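Local coordinates for protein prophenoloxidase b (Marsupenaeus japonicus, PDB 3WKY) that is the inactive precursor of a type 3 copper phenoloxidase, which probably hydroxylates monophenols and oxidises o-diphenols at a dinuclear copper centre, at residues P261-S272 and T376-T386. Sequence-based numbering, arbitrary orientation.
With NA (sodium ion), chain P.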
loop_
_atom_site.group_PDB
_atom_site.type_symbol
_atom_site.label_atom_id
_atom_site.label_comp_id
_atom_site.label_asym_id
_atom_site.label_seq_id
_atom_site.Cartn_x
_atom_site.Cartn_y
_atom_site.Cartn_z
ATOM N N PRO A 261 -4.010 7.042 29.369
ATOM C CA PRO A 261 -3.936 6.663 30.792
ATOM C C PRO A 261 -4.787 7.511 31.749
ATOM O O PRO A 261 -5.171 7.020 32.821
ATOM C CB PRO A 261 -2.438 6.823 31.119
ATOM C CG PRO A 261 -1.927 7.814 30.099
ATOM C CD PRO A 261 -2.709 7.490 28.836
ATOM N N HIS A 262 -5.076 8.752 31.370
ATOM C CA HIS A 262 -5.779 9.690 32.252
ATOM C C HIS A 262 -5.069 9.853 33.601
ATOM O O HIS A 262 -5.701 9.789 34.655
ATOM C CB HIS A 262 -7.244 9.269 32.436
ATOM C CG HIS A 262 -8.052 9.346 31.175
ATOM N ND1 HIS A 262 -8.138 8.302 30.279
ATOM C CD2 HIS A 262 -8.790 10.352 30.649
ATOM C CE1 HIS A 262 -8.903 8.659 29.261
ATOM N NE2 HIS A 262 -9.316 9.894 29.465
ATOM N N LEU A 263 -3.755 10.052 33.550
ATOM C CA LEU A 263 -2.929 10.243 34.751
ATOM C C LEU A 263 -2.121 11.527 34.649
ATOM O O LEU A 263 -1.637 11.873 33.568
ATOM C CB LEU A 263 -1.951 9.080 34.928
ATOM C CG LEU A 263 -2.535 7.690 35.193
ATOM C CD1 LEU A 263 -1.408 6.669 35.267
ATOM C CD2 LEU A 263 -3.370 7.664 36.476
ATOM N N THR A 264 -1.946 12.213 35.780
ATOM C CA THR A 264 -1.148 13.437 35.839
ATOM C C THR A 264 -0.249 13.360 37.068
ATOM O O THR A 264 -0.733 13.041 38.160
ATOM C CB THR A 264 -2.055 14.674 35.962
ATOM O OG1 THR A 264 -2.978 14.705 34.858
ATOM C CG2 THR A 264 -1.235 15.968 35.981
ATOM N N THR A 265 1.045 13.634 36.907
ATOM C CA THR A 265 1.967 13.534 38.053
ATOM C C THR A 265 1.764 14.701 39.012
ATOM O O THR A 265 1.074 15.665 38.684
ATOM C CB THR A 265 3.451 13.532 37.645
ATOM O OG1 THR A 265 3.842 14.844 37.205
ATOM C CG2 THR A 265 3.723 12.507 36.549
ATOM N N GLY A 266 2.383 14.612 40.188
ATOM C CA GLY A 266 2.242 15.639 41.205
ATOM C C GLY A 266 2.908 16.944 40.824
ATOM O O GLY A 266 2.694 17.971 41.474
ATOM N N ASN A 267 3.726 16.907 39.778
ATOM C CA ASN A 267 4.303 18.125 39.231
ATOM C C ASN A 267 3.429 18.699 38.123
ATOM O O ASN A 267 3.866 19.570 37.371
ATOM C CB ASN A 267 5.723 17.875 38.705
ATOM C CG ASN A 267 6.692 17.474 39.800
ATOM O OD1 ASN A 267 7.368 16.447 39.701
ATOM N ND2 ASN A 267 6.765 18.281 40.850
ATOM N N GLY A 268 2.196 18.203 38.017
ATOM C CA GLY A 268 1.231 18.755 37.072
ATOM C C GLY A 268 1.423 18.278 35.644
ATOM O O GLY A 268 0.765 18.759 34.711
ATOM N N GLN A 269 2.327 17.315 35.480
ATOM C CA GLN A 269 2.668 16.784 34.169
ATOM C C GLN A 269 1.775 15.602 33.776
ATOM O O GLN A 269 1.943 14.501 34.308
ATOM C CB GLN A 269 4.130 16.344 34.185
ATOM C CG GLN A 269 5.109 17.478 34.408
ATOM C CD GLN A 269 5.847 17.855 33.135
ATOM O OE1 GLN A 269 6.747 17.134 32.690
ATOM N NE2 GLN A 269 5.466 18.983 32.536
ATOM N N GLU A 270 0.839 15.829 32.851
ATOM C CA GLU A 270 -0.037 14.757 32.368
ATOM C C GLU A 270 0.723 13.769 31.482
ATOM O O GLU A 270 1.442 14.190 30.576
ATOM C CB GLU A 270 -1.221 15.335 31.589
ATOM C CG GLU A 270 -2.051 14.254 30.898
ATOM C CD GLU A 270 -3.401 14.734 30.395
ATOM O OE1 GLU A 270 -3.689 14.535 29.190
ATOM O OE2 GLU A 270 -4.183 15.281 31.205
ATOM N N TRP A 271 0.573 12.468 31.744
ATOM C CA TRP A 271 1.268 11.450 30.973
ATOM C C TRP A 271 0.775 11.481 29.529
ATOM O O TRP A 271 -0.425 11.629 29.268
ATOM C CB TRP A 271 1.016 10.046 31.546
ATOM C CG TRP A 271 1.674 9.804 32.889
ATOM C CD1 TRP A 271 1.228 10.226 34.111
ATOM C CD2 TRP A 271 2.894 9.081 33.132
ATOM N NE1 TRP A 271 2.102 9.822 35.096
ATOM C CE2 TRP A 271 3.125 9.111 34.526
ATOM C CE3 TRP A 271 3.805 8.407 32.309
ATOM C CZ2 TRP A 271 4.237 8.500 35.111
ATOM C CZ3 TRP A 271 4.911 7.812 32.889
ATOM C CH2 TRP A 271 5.118 7.861 34.282
ATOM N N SER A 272 1.703 11.297 28.601
ATOM C CA SER A 272 1.355 11.211 27.189
ATOM C C SER A 272 0.479 9.994 26.929
ATOM O O SER A 272 0.548 8.993 27.649
ATOM C CB SER A 272 2.621 11.142 26.344
ATOM O OG SER A 272 3.309 12.382 26.427
ATOM N N THR A 376 7.191 16.801 24.459
ATOM C CA THR A 376 6.211 16.036 25.224
ATOM C C THR A 376 6.820 15.137 26.270
ATOM O O THR A 376 8.024 14.878 26.258
ATOM C CB THR A 376 5.403 15.112 24.316
ATOM O OG1 THR A 376 6.303 14.205 23.668
ATOM C CG2 THR A 376 4.643 15.913 23.281
ATOM N N THR A 377 5.933 14.642 27.135
ATOM C CA THR A 377 6.213 13.666 28.176
ATOM C C THR A 377 6.223 12.232 27.602
ATOM O O THR A 377 5.836 12.013 26.463
ATOM C CB THR A 377 5.125 13.775 29.287
ATOM O OG1 THR A 377 3.817 13.749 28.690
ATOM C CG2 THR A 377 5.261 15.083 30.052
ATOM N N SER A 378 6.673 11.260 28.384
ATOM C CA SER A 378 6.620 9.860 27.957
ATOM C C SER A 378 5.258 9.247 28.287
ATOM O O SER A 378 4.520 9.764 29.135
ATOM C CB SER A 378 7.729 9.058 28.631
ATOM O OG SER A 378 7.496 7.657 28.535
ATOM N N GLY A 379 4.907 8.160 27.604
ATOM C CA GLY A 379 3.694 7.431 27.944
ATOM C C GLY A 379 3.988 6.478 29.097
ATOM O O GLY A 379 5.145 6.357 29.512
ATOM N N VAL A 380 2.956 5.810 29.613
ATOM C CA VAL A 380 3.105 4.961 30.804
ATOM C C VAL A 380 4.018 3.743 30.639
ATOM O O VAL A 380 4.499 3.188 31.636
ATOM C CB VAL A 380 1.744 4.517 31.386
ATOM C CG1 VAL A 380 0.944 5.733 31.852
ATOM C CG2 VAL A 380 0.934 3.678 30.369
ATOM N N MET A 381 4.278 3.321 29.404
ATOM C CA MET A 381 5.202 2.196 29.183
ATOM C C MET A 381 6.624 2.526 29.631
ATOM O O MET A 381 7.442 1.626 29.807
ATOM C CB MET A 381 5.216 1.760 27.711
ATOM C CG MET A 381 4.058 0.846 27.354
ATOM S SD MET A 381 4.197 -0.788 28.141
ATOM C CE MET A 381 5.452 -1.560 27.125
ATOM N N GLY A 382 6.906 3.815 29.817
ATOM C CA GLY A 382 8.227 4.253 30.245
ATOM C C GLY A 382 8.527 4.111 31.746
ATOM O O GLY A 382 9.648 4.388 32.169
ATOM N N ALA A 383 7.554 3.674 32.546
ATOM C CA ALA A 383 7.748 3.633 34.009
ATOM C C ALA A 383 7.223 2.338 34.604
ATOM O O ALA A 383 6.146 1.888 34.223
ATOM C CB ALA A 383 7.049 4.819 34.656
ATOM N N VAL A 384 7.951 1.748 35.557
ATOM C CA VAL A 384 7.550 0.429 36.059
ATOM C C VAL A 384 6.272 0.444 36.871
ATOM O O VAL A 384 5.565 -0.563 36.934
ATOM C CB VAL A 384 8.676 -0.296 36.860
ATOM C CG1 VAL A 384 9.795 -0.738 35.925
ATOM C CG2 VAL A 384 9.231 0.603 37.959
ATOM N N GLU A 385 5.972 1.565 37.513
ATOM C CA GLU A 385 4.777 1.608 38.345
ATOM C C GLU A 385 3.514 1.884 37.537
ATOM O O GLU A 385 2.409 1.805 38.081
ATOM C CB GLU A 385 4.931 2.604 39.512
ATOM C CG GLU A 385 4.907 4.088 39.123
ATOM C CD GLU A 385 6.209 4.607 38.530
ATOM O OE1 GLU A 385 7.109 3.818 38.154
ATOM O OE2 GLU A 385 6.341 5.843 38.436
ATOM N N THR A 386 3.665 2.180 36.241
ATOM C CA THR A 386 2.499 2.466 35.394
ATOM C C THR A 386 2.354 1.602 34.124
ATOM O O THR A 386 1.284 1.581 33.520
ATOM C CB THR A 386 2.487 3.948 34.921
ATOM O OG1 THR A 386 3.715 4.243 34.243
ATOM C CG2 THR A 386 2.294 4.916 36.106
HETATM NA NA NA P . 6.649 14.522 36.994
HETATM O O HOH W 1 0.555 6.315 28.130
#
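Ser272 and Gly379 bring two loops of the hemocyanin-type copper domain together, their CA atoms 4.5 Å apart; the Ser272 amide hydrogen-bonds to Ser378 O, and a water links Ser272 O to Val380 N. The 261-272 loop, which doubles back through a type I turn at Thr265-Gly268 and binds a sodium ion through Thr265 OG1, meets the loop leading into helix 391-409. At one end Ser272 OG donates to Thr377 O over 2.6 Å, approaching from well above the carbonyl plane. The same hydroxyl lies 2.7 Å from Thr377 OG1, which also has Glu270 O at 3.1 Å; chi1 of 50° holds that OG1 between its own backbone N and carbonyl carbon, facing both oxygens. Trp271 fills the middle. Val380 CG1 sits 3.7 Å above one face of the indole, toward the rim, and also touches Pro261 CB, while Ala383 CB meets CH2 obliquely at 3.6 Å. The loop packed against Trp271 also carries Met381 O and Val384 O, which accept from the copper-site histidines His361 and His199 as second-shell partners. Thr386 OG1, also over the indole, donates to Val380 O over 2.9 Å, using a lone pair that lies in the plane of that carbonyl.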